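Local coordinates for protein putative transcriptional regulator (PDB 3QI7) that is of unknown function but has a periplasmic-binding-protein-like fold and is probably a lipoprotein that may bind a small ligand, at residues E66-T69 with S70-S74; G144-L147 with A148-K152; E202-K205 with N206-K209. All blocks are in the same frame, centred on the assembly; numbering follows the deposited sequence.

Interaction 1: residues E66-T69 with S70-S74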
ATOM      1  N   GLU A  66      20.881  -1.702   2.677  1.00 30.62           N
ATOM      2  CA  GLU A  66      20.128  -2.705   3.421  1.00 31.46           C
ATOM      3  C   GLU A  66      20.070  -2.305   4.892  1.00 32.52           C
ATOM      4  O   GLU A  66      21.028  -1.732   5.413  1.00 32.53           O
ATOM      5  CB  GLU A  66      20.769  -4.085   3.284  1.00 33.99           C
ATOM      6  CG  GLU A  66      20.609  -4.676   1.892  1.00 35.48           C
ATOM      7  CD  GLU A  66      21.047  -6.124   1.820  1.00 38.26           C
ATOM      8  OE1 GLU A  66      21.882  -6.544   2.636  1.00 44.68           O
ATOM      9  OE2 GLU A  66      20.553  -6.843   0.936  1.00 39.80           O
ATOM     10  N   ASN A  67      18.931  -2.558   5.533  1.00 32.09           N
ATOM     11  CA  ASN A  67      18.800  -2.367   6.975  1.00 33.66           C
ATOM     12  C   ASN A  67      19.130  -0.923   7.306  1.00 32.28           C
ATOM     13  O   ASN A  67      19.934  -0.657   8.188  1.00 33.72           O
ATOM     14  CB  ASN A  67      19.758  -3.305   7.732  1.00 35.56           C
ATOM     15  CG  ASN A  67      19.505  -4.765   7.433  1.00 41.39           C
ATOM     16  OD1 ASN A  67      18.422  -5.285   7.687  1.00 44.05           O
ATOM     17  ND2 ASN A  67      20.504  -5.434   6.890  1.00 46.83           N
ATOM     18  N   PHE A  68      18.528  -0.005   6.554  1.00 29.26           N
ATOM     19  CA  PHE A  68      18.983   1.398   6.525  1.00 30.18           C
ATOM     20  C   PHE A  68      18.884   2.138   7.866  1.00 30.78           C
ATOM     21  O   PHE A  68      19.674   3.037   8.110  1.00 32.55           O
ATOM     22  CB  PHE A  68      18.307   2.203   5.389  1.00 28.71           C
ATOM     23  CG  PHE A  68      16.926   2.771   5.727  1.00 29.86           C
ATOM     24  CD1 PHE A  68      16.802   3.945   6.479  1.00 31.85           C
ATOM     25  CD2 PHE A  68      15.773   2.157   5.259  1.00 29.30           C
ATOM     26  CE1 PHE A  68      15.547   4.477   6.773  1.00 34.61           C
ATOM     27  CE2 PHE A  68      14.514   2.672   5.539  1.00 32.70           C
ATOM     28  CZ  PHE A  68      14.397   3.850   6.304  1.00 30.07           C
ATOM     29  N   THR A  69      17.918   1.766   8.706  1.00 34.05           N
ATOM     30  CA  THR A  69      17.793   2.354  10.060  1.00 36.14           C
ATOM     31  C   THR A  69      19.047   2.046  10.919  1.00 39.48           C
ATOM     32  O   THR A  69      19.433   2.844  11.781  1.00 40.49           O
ATOM     33  CB  THR A  69      16.458   1.943  10.758  1.00 35.85           C
ATOM     34  OG1 THR A  69      16.418   0.539  11.007  1.00 39.12           O
ATOM     35  CG2 THR A  69      15.262   2.275   9.883  1.00 31.51           C
ATOM     36  N   SER A  70      19.720   0.924  10.630  1.00 40.29           N
ATOM     37  CA  SER A  70      21.017   0.614  11.253  1.00 42.49           C
ATOM     38  C   SER A  70      22.205   1.235  10.529  1.00 41.97           C
ATOM     39  O   SER A  70      23.326   1.076  10.958  1.00 42.06           O
ATOM     40  CB  SER A  70      21.212  -0.896  11.349  1.00 43.96           C
ATOM     41  OG  SER A  70      20.284  -1.421  12.274  1.00 47.47           O
ATOM     42  N   ASN A  71      21.946   1.936   9.431  1.00 40.74           N
ATOM     43  CA  ASN A  71      22.973   2.608   8.653  1.00 39.48           C
ATOM     44  C   ASN A  71      22.463   3.971   8.247  1.00 40.07           C
ATOM     45  O   ASN A  71      22.599   4.383   7.090  1.00 40.03           O
ATOM     46  CB  ASN A  71      23.293   1.783   7.409  1.00 39.09           C
ATOM     47  CG  ASN A  71      23.781   0.394   7.754  1.00 43.82           C
ATOM     48  OD1 ASN A  71      24.930   0.220   8.160  1.00 40.14           O
ATOM     49  ND2 ASN A  71      22.893  -0.604   7.640  1.00 45.85           N
ATOM     50  N   ILE A  72      21.877   4.666   9.216  1.00 39.09           N
ATOM     51  CA  ILE A  72      21.065   5.841   8.946  1.00 36.88           C
ATOM     52  C   ILE A  72      21.807   7.022   8.293  1.00 37.36           C
ATOM     53  O   ILE A  72      21.237   7.746   7.478  1.00 34.84           O
ATOM     54  CB  ILE A  72      20.295   6.292  10.227  1.00 37.83           C
ATOM     55  CG1 ILE A  72      19.045   7.101   9.844  1.00 35.11           C
ATOM     56  CG2 ILE A  72      21.220   7.012  11.212  1.00 36.74           C
ATOM     57  CD1 ILE A  72      17.956   6.266   9.183  1.00 39.50           C
ATOM     58  N   ASP A  73      23.075   7.214   8.619  1.00 40.95           N
ATOM     59  CA  ASP A  73      23.833   8.350   8.073  1.00 43.18           C
ATOM     60  C   ASP A  73      24.181   8.165   6.595  1.00 42.03           C
ATOM     61  O   ASP A  73      24.133   9.115   5.800  1.00 37.85           O
ATOM     62  CB  ASP A  73      25.110   8.561   8.888  1.00 47.15           C
ATOM     63  CG  ASP A  73      24.824   8.668  10.362  1.00 53.91           C
ATOM     64  OD1 ASP A  73      24.548   9.798  10.818  1.00 57.28           O
ATOM     65  OD2 ASP A  73      24.856   7.615  11.050  1.00 57.05           O
ATOM     66  N   SER A  74      24.533   6.935   6.227  1.00 42.67           N
ATOM     67  CA  SER A  74      24.804   6.625   4.837  1.00 40.88           C
ATOM     68  C   SER A  74      23.506   6.792   4.018  1.00 39.39           C
ATOM     69  O   SER A  74      23.540   7.302   2.890  1.00 39.51           O
ATOM     70  CB  SER A  74      25.370   5.211   4.720  1.00 42.75           C
ATOM     71  OG  SER A  74      25.420   4.783   3.375  1.00 48.00           O
TER
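Asn71 and Phe68 place their side chains in this contact by their first torsions. Asn71 holds CG beside its own backbone N, anti to the carbonyl carbon (chi1 -59°), which sends the amide back along the chain to Glu66 and Asn67; Phe68 holds CG between its backbone N and carbonyl carbon (chi1 84°), which brings one ring edge alongside Ile72. The backbone here makes a 3-10 turn that leads into helix 72-80, in the connection that follows strand 57-63 of the periplasmic-binding-protein-like fold. Two backbone bonds of the i to i+3 kind define the turn. Ser70 N reaches Asn67 O at 2.9 Å, and Asn71 N reaches Phe68 O at 2.8 Å.

Although Asn71 occupies the N-cap position, its side chain makes no capping bond to the helix. The amide is spent on the preceding loop: Asn71 ND2 lies 3.1 Å from Glu66 O and 3.0 Å from Asn67 O, two hydrogen bonds whose bent geometry makes both weak. Asn67, with its backbone in the left-handed helical region, thus has a carbonyl oxygen shared between the turn and this amide. Upstream, the Asn67 backbone N donates to Glu24 OE2, while Glu66 OE2 bonds to Ser23 OG, tying the start of the turn to a neighbouring loop.

The apolar side is carried by Phe68, buried against Thr95 and Leu100. Its own neighbour Thr69 lays CG2 over one ring face, toward the rim, whereas Ile72 meets the edge near the ring plane: Ile72 CD1 comes within 3.7 Å of Phe68 CD1 and 3.8 Å of Phe68 CE1.

Interaction 2: residues G144-L147 with A148-K152; sequences GKVL and AERSK
Lys145 and Glu149, one helical turn apart on helix 140-153, form a salt bridge with Lys145 NZ 2.8 Å from Glu149 OE2. The ammonium meets the carboxylate oxygen on its syn side, 25° out of the plane; a lysine chain extended as far as CE turns only at its last torsion (chi4 -71°) to deliver it. On the side facing strand 361-370, Val146 lies beside Arg150, both pointing the same way, and Val146 CG1 rests over one guanidinium face, toward the rim at the NE side, 3.2 Å from Arg150 NE, a tight fit. On the inner side Leu147 O is gripped twice: by Ser151 N at 3.0 Å and by Ser151 OG at 2.8 Å, from opposite faces of the carbonyl plane.

All three are i/i+4 pairings along a helix, each underlain by a regular backbone bond, for example Arg150 N to Val146 O at 2.8 Å. Farther out, Ile365 of strand 361-370 touches Val146 and Arg150. Leu147 packs on Ile180 of helix 171-186 and Phe230 of strand 228-231, and Ala148 on Thr183, so the helix lies against all three elements.

The chemistry is therefore divided by side: the buried Ser151 hydroxyl bonds within its own helix, while the bond from Arg150 NH1 to Leu366 O links helix 140-153 to strand 361-370.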
ATOM      1  N   GLY A 144      -9.715   0.304   8.822  1.00 21.77           N
ATOM      2  CA  GLY A 144     -10.584  -0.528   9.664  1.00 24.54           C
ATOM      3  C   GLY A 144     -12.059  -0.336   9.357  1.00 23.11           C
ATOM      4  O   GLY A 144     -12.813  -1.307   9.228  1.00 22.60           O
ATOM      5  N   LYS A 145     -12.468   0.920   9.277  1.00 20.30           N
ATOM      6  CA  LYS A 145     -13.840   1.279   9.028  1.00 20.72           C
ATOM      7  C   LYS A 145     -14.287   0.675   7.704  1.00 21.34           C
ATOM      8  O   LYS A 145     -15.335   0.039   7.627  1.00 22.33           O
ATOM      9  CB  LYS A 145     -13.980   2.796   9.006  1.00 20.11           C
ATOM     10  CG  LYS A 145     -15.397   3.351   8.714  1.00 22.76           C
ATOM     11  CD  LYS A 145     -15.426   4.925   8.787  1.00 22.94           C
ATOM     12  CE  LYS A 145     -16.819   5.487   8.498  1.00 30.53           C
ATOM     13  NZ  LYS A 145     -17.144   5.332   7.073  1.00 34.37           N
ATOM     14  N   VAL A 146     -13.459   0.831   6.670  1.00 20.51           N
ATOM     15  CA  VAL A 146     -13.840   0.435   5.311  1.00 21.56           C
ATOM     16  C   VAL A 146     -13.851  -1.087   5.177  1.00 20.81           C
ATOM     17  O   VAL A 146     -14.725  -1.663   4.528  1.00 20.40           O
ATOM     18  CB  VAL A 146     -12.919   1.105   4.242  1.00 24.05           C
ATOM     19  CG1 VAL A 146     -13.167   0.515   2.831  1.00 22.25           C
ATOM     20  CG2 VAL A 146     -13.074   2.686   4.255  1.00 20.30           C
ATOM     21  N   LEU A 147     -12.912  -1.741   5.829  1.00 21.04           N
ATOM     22  CA  LEU A 147     -12.870  -3.227   5.834  1.00 20.24           C
ATOM     23  C   LEU A 147     -14.130  -3.815   6.527  1.00 20.01           C
ATOM     24  O   LEU A 147     -14.708  -4.807   6.072  1.00 20.27           O
ATOM     25  CB  LEU A 147     -11.598  -3.702   6.503  1.00 21.64           C
ATOM     26  CG  LEU A 147     -11.438  -5.200   6.788  1.00 19.77           C
ATOM     27  CD1 LEU A 147     -11.534  -6.047   5.507  1.00 19.39           C
ATOM     28  CD2 LEU A 147     -10.087  -5.410   7.527  1.00 23.94           C
ATOM     29  N   ALA A 148     -14.548  -3.215   7.633  1.00 21.85           N
ATOM     30  CA  ALA A 148     -15.796  -3.627   8.318  1.00 20.11           C
ATOM     31  C   ALA A 148     -17.003  -3.440   7.392  1.00 20.11           C
ATOM     32  O   ALA A 148     -17.848  -4.345   7.244  1.00 22.29           O
ATOM     33  CB  ALA A 148     -15.969  -2.808   9.623  1.00 17.36           C
ATOM     34  N   GLU A 149     -17.089  -2.285   6.745  1.00 19.38           N
ATOM     35  CA  GLU A 149     -18.218  -2.000   5.834  1.00 18.31           C
ATOM     36  C   GLU A 149     -18.233  -2.956   4.641  1.00 18.11           C
ATOM     37  O   GLU A 149     -19.276  -3.552   4.331  1.00 17.67           O
ATOM     38  CB  GLU A 149     -18.188  -0.549   5.370  1.00 17.76           C
ATOM     39  CG  GLU A 149     -18.402   0.433   6.515  1.00 20.81           C
ATOM     40  CD  GLU A 149     -18.274   1.873   6.065  1.00 25.98           C
ATOM     41  OE1 GLU A 149     -18.035   2.079   4.874  1.00 26.72           O
ATOM     42  OE2 GLU A 149     -18.407   2.794   6.914  1.00 32.96           O
ATOM     43  N   ARG A 150     -17.071  -3.162   4.022  1.00 17.27           N
ATOM     44  CA  ARG A 150     -16.993  -4.012   2.826  1.00 20.24           C
ATOM     45  C   ARG A 150     -17.302  -5.460   3.160  1.00 19.23           C
ATOM     46  O   ARG A 150     -17.926  -6.166   2.345  1.00 20.29           O
ATOM     47  CB  ARG A 150     -15.635  -3.853   2.096  1.00 19.14           C
ATOM     48  CG  ARG A 150     -15.536  -2.527   1.336  1.00 20.82           C
ATOM     49  CD  ARG A 150     -14.167  -2.248   0.630  1.00 21.64           C
ATOM     50  NE  ARG A 150     -14.168  -0.879   0.105  1.00 20.00           N
ATOM     51  CZ  ARG A 150     -13.163  -0.274  -0.512  1.00 20.42           C
ATOM     52  NH1 ARG A 150     -12.021  -0.908  -0.784  1.00 22.77           N
ATOM     53  NH2 ARG A 150     -13.313   0.986  -0.879  1.00 22.12           N
ATOM     54  N   SER A 151     -16.885  -5.909   4.353  1.00 16.92           N
ATOM     55  CA  SER A 151     -17.312  -7.192   4.910  1.00 18.82           C
ATOM     56  C   SER A 151     -18.857  -7.328   5.020  1.00 19.92           C
ATOM     57  O   SER A 151     -19.450  -8.339   4.564  1.00 17.77           O
ATOM     58  CB  SER A 151     -16.667  -7.400   6.315  1.00 20.07           C
ATOM     59  OG  SER A 151     -15.255  -7.507   6.205  1.00 27.81           O
ATOM     60  N   LYS A 152     -19.492  -6.307   5.614  1.00 19.67           N
ATOM     61  CA  LYS A 152     -20.958  -6.237   5.749  1.00 22.71           C
ATOM     62  C   LYS A 152     -21.617  -6.346   4.358  1.00 20.71           C
ATOM     63  O   LYS A 152     -22.540  -7.134   4.174  1.00 23.89           O
ATOM     64  CB  LYS A 152     -21.400  -4.922   6.455  1.00 20.94           C
ATOM     65  CG  LYS A 152     -22.914  -4.829   6.793  1.00 22.88           C
ATOM     66  CD  LYS A 152     -23.269  -5.540   8.083  1.00 25.25           C
ATOM     67  CE  LYS A 152     -24.753  -5.591   8.342  1.00 23.34           C
ATOM     68  NZ  LYS A 152     -24.979  -5.851   9.787  1.00 26.69           N
TER

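Interaction 3: residues E202-K205 with N206-K209; sequences EEDK and NKVK
Val208 and Asp204 make the compact part near the start of helix 203-223, Val208 CG2 touching Asp204 O at 3.3 Å. Beneath that contact runs regular helical bonding: Val208 N to Asp204 O at 2.9 Å, and Lys209 N to Lys205 O, also 2.9 Å and almost straight at 175°. Val208 is buried and leans on Ile199, while Lys205 and Lys209 lie against Tyr235 of helix 234-247.

The outer side is looser. Glu202 O and Asn206 N stand 4.2 Å apart, too far for a direct bond, and a water spans them, donating to Glu202 O at 2.7 Å and accepting from Asn206 N at 2.9 Å. Glu203 and Lys207 pair across the turn, the lysine bent at its end (chi4 54°) so that Lys207 NZ comes 3.3 Å from Glu203 OE2, a weak salt bridge. In another, Lys205 NZ sits 3.2 Å from Glu202 OE1, above the carboxylate plane. A second water takes a bond from Lys207 NZ, itself weak, and donates to Asp204 OD1. The other carboxylate oxygen, Asp204 OD2, accepts hydrogen bonds from the backbone N atoms of Asn200 and Thr201.

Asp204 consequently divides its carboxylate between the chain before the helix and solvent. Two long charge pairs and a water bridge suggest loosely held charges, beside backbone bonds that are short and straight.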
ATOM      1  N   GLU A 202      10.696 -19.758  14.255  1.00 43.39           N
ATOM      2  CA  GLU A 202      10.041 -20.366  13.086  1.00 43.66           C
ATOM      3  C   GLU A 202       9.133 -21.538  13.502  1.00 41.89           C
ATOM      4  O   GLU A 202       8.122 -21.803  12.866  1.00 39.55           O
ATOM      5  CB  GLU A 202      11.096 -20.841  12.087  1.00 45.04           C
ATOM      6  CG  GLU A 202      10.574 -21.307  10.724  1.00 47.55           C
ATOM      7  CD  GLU A 202      10.253 -20.160   9.782  1.00 47.15           C
ATOM      8  OE1 GLU A 202      10.435 -18.984  10.161  1.00 53.30           O
ATOM      9  OE2 GLU A 202       9.814 -20.446   8.655  1.00 53.85           O
ATOM     10  N   GLU A 203       9.501 -22.235  14.570  1.00 41.88           N
ATOM     11  CA  GLU A 203       8.682 -23.330  15.091  1.00 42.88           C
ATOM     12  C   GLU A 203       7.247 -22.859  15.405  1.00 40.76           C
ATOM     13  O   GLU A 203       6.302 -23.627  15.278  1.00 39.12           O
ATOM     14  CB  GLU A 203       9.296 -23.907  16.365  1.00 42.57           C
ATOM     15  CG  GLU A 203       8.600 -25.186  16.860  1.00 50.08           C
ATOM     16  CD  GLU A 203       9.149 -25.737  18.176  1.00 49.73           C
ATOM     17  OE1 GLU A 203      10.107 -25.179  18.747  1.00 50.90           O
ATOM     18  OE2 GLU A 203       8.603 -26.750  18.644  1.00 62.11           O
ATOM     19  N   ASP A 204       7.110 -21.604  15.833  1.00 37.18           N
ATOM     20  CA  ASP A 204       5.818 -21.058  16.220  1.00 37.67           C
ATOM     21  C   ASP A 204       4.862 -20.883  15.051  1.00 37.16           C
ATOM     22  O   ASP A 204       3.652 -20.875  15.248  1.00 36.21           O
ATOM     23  CB  ASP A 204       6.010 -19.725  16.947  1.00 38.75           C
ATOM     24  CG  ASP A 204       6.734 -19.883  18.266  1.00 41.25           C
ATOM     25  OD1 ASP A 204       6.486 -20.899  18.957  1.00 45.71           O
ATOM     26  OD2 ASP A 204       7.552 -19.002  18.603  1.00 44.52           O
ATOM     27  N   LYS A 205       5.403 -20.741  13.839  1.00 35.82           N
ATOM     28  CA  LYS A 205       4.585 -20.584  12.647  1.00 35.27           C
ATOM     29  C   LYS A 205       3.641 -21.761  12.424  1.00 33.94           C
ATOM     30  O   LYS A 205       2.444 -21.554  12.208  1.00 30.80           O
ATOM     31  CB  LYS A 205       5.464 -20.383  11.398  1.00 36.86           C
ATOM     32  CG  LYS A 205       6.122 -19.019  11.336  1.00 41.30           C
ATOM     33  CD  LYS A 205       6.499 -18.639   9.898  1.00 48.25           C
ATOM     34  CE  LYS A 205       6.886 -17.168   9.790  1.00 53.97           C
ATOM     35  NZ  LYS A 205       8.073 -16.865  10.649  1.00 57.38           N
ATOM     36  N   ASN A 206       4.155 -22.999  12.460  1.00 31.97           N
ATOM     37  CA  ASN A 206       3.264 -24.149  12.313  1.00 32.92           C
ATOM     38  C   ASN A 206       2.232 -24.249  13.461  1.00 32.53           C
ATOM     39  O   ASN A 206       1.135 -24.772  13.258  1.00 32.48           O
ATOM     40  CB  ASN A 206       4.032 -25.479  12.172  1.00 35.46           C
ATOM     41  CG  ASN A 206       4.477 -25.769  10.725  1.00 43.49           C
ATOM     42  OD1 ASN A 206       3.849 -25.335   9.730  1.00 47.85           O
ATOM     43  ND2 ASN A 206       5.556 -26.539  10.607  1.00 44.19           N
ATOM     44  N   LYS A 207       2.588 -23.774  14.659  1.00 33.83           N
ATOM     45  CA  LYS A 207       1.639 -23.699  15.778  1.00 34.91           C
ATOM     46  C   LYS A 207       0.526 -22.699  15.420  1.00 32.51           C
ATOM     47  O   LYS A 207      -0.665 -22.984  15.609  1.00 32.70           O
ATOM     48  CB  LYS A 207       2.344 -23.310  17.088  1.00 35.32           C
ATOM     49  CG  LYS A 207       3.363 -24.333  17.585  1.00 45.00           C
ATOM     50  CD  LYS A 207       3.985 -23.893  18.917  1.00 50.24           C
ATOM     51  CE  LYS A 207       4.518 -25.076  19.720  1.00 55.44           C
ATOM     52  NZ  LYS A 207       5.474 -25.912  18.935  1.00 55.14           N
ATOM     53  N   VAL A 208       0.903 -21.548  14.868  1.00 30.77           N
ATOM     54  CA  VAL A 208      -0.083 -20.576  14.419  1.00 28.75           C
ATOM     55  C   VAL A 208      -1.023 -21.138  13.331  1.00 29.63           C
ATOM     56  O   VAL A 208      -2.255 -21.010  13.427  1.00 27.19           O
ATOM     57  CB  VAL A 208       0.583 -19.287  13.910  1.00 28.59           C
ATOM     58  CG1 VAL A 208      -0.460 -18.377  13.189  1.00 28.04           C
ATOM     59  CG2 VAL A 208       1.288 -18.573  15.079  1.00 30.32           C
ATOM     60  N   LYS A 209      -0.437 -21.754  12.306  1.00 31.37           N
ATOM     61  CA  LYS A 209      -1.202 -22.467  11.285  1.00 29.72           C
ATOM     62  C   LYS A 209      -2.202 -23.460  11.879  1.00 27.97           C
ATOM     63  O   LYS A 209      -3.372 -23.447  11.512  1.00 29.20           O
ATOM     64  CB  LYS A 209      -0.260 -23.194  10.329  1.00 30.01           C
ATOM     65  CG  LYS A 209      -0.987 -23.952   9.238  1.00 31.31           C
ATOM     66  CD  LYS A 209      -0.022 -24.742   8.373  1.00 40.62           C
ATOM     67  CE  LYS A 209       0.623 -23.881   7.300  1.00 41.85           C
ATOM     68  NZ  LYS A 209       1.508 -24.780   6.485  1.00 45.58           N
TER
HETATM   69  O   HOH W   1       6.791 -23.927  11.790  1.00 41.78           O
HETATM   70  O   HOH W   2       7.419 -23.248  19.632  1.00 48.47           O

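Overall arrangement
All three are local contacts, in series along one chain and without touching: nearest atoms are about 25 Å apart for interactions 1 and 2, about 17 Å for 2 and 3, and about 16 Å for 1 and 3. Interactions 1 and 3 are surface contacts at helix starts, belonging to helices 72-80 and 203-223. Interaction 2 is partly buried within helix 140-153, across the chain's centre from interaction 1. Chemistry follows place: the 3-10 entry of 66-74 is held by i to i+3 backbone bonds, with weak Asn71 amide bonds beside them, 202-209 admits water and two long charge pairs, whereas 144-152 has a short salt bridge and a carbonyl that accepts two hydrogen bonds.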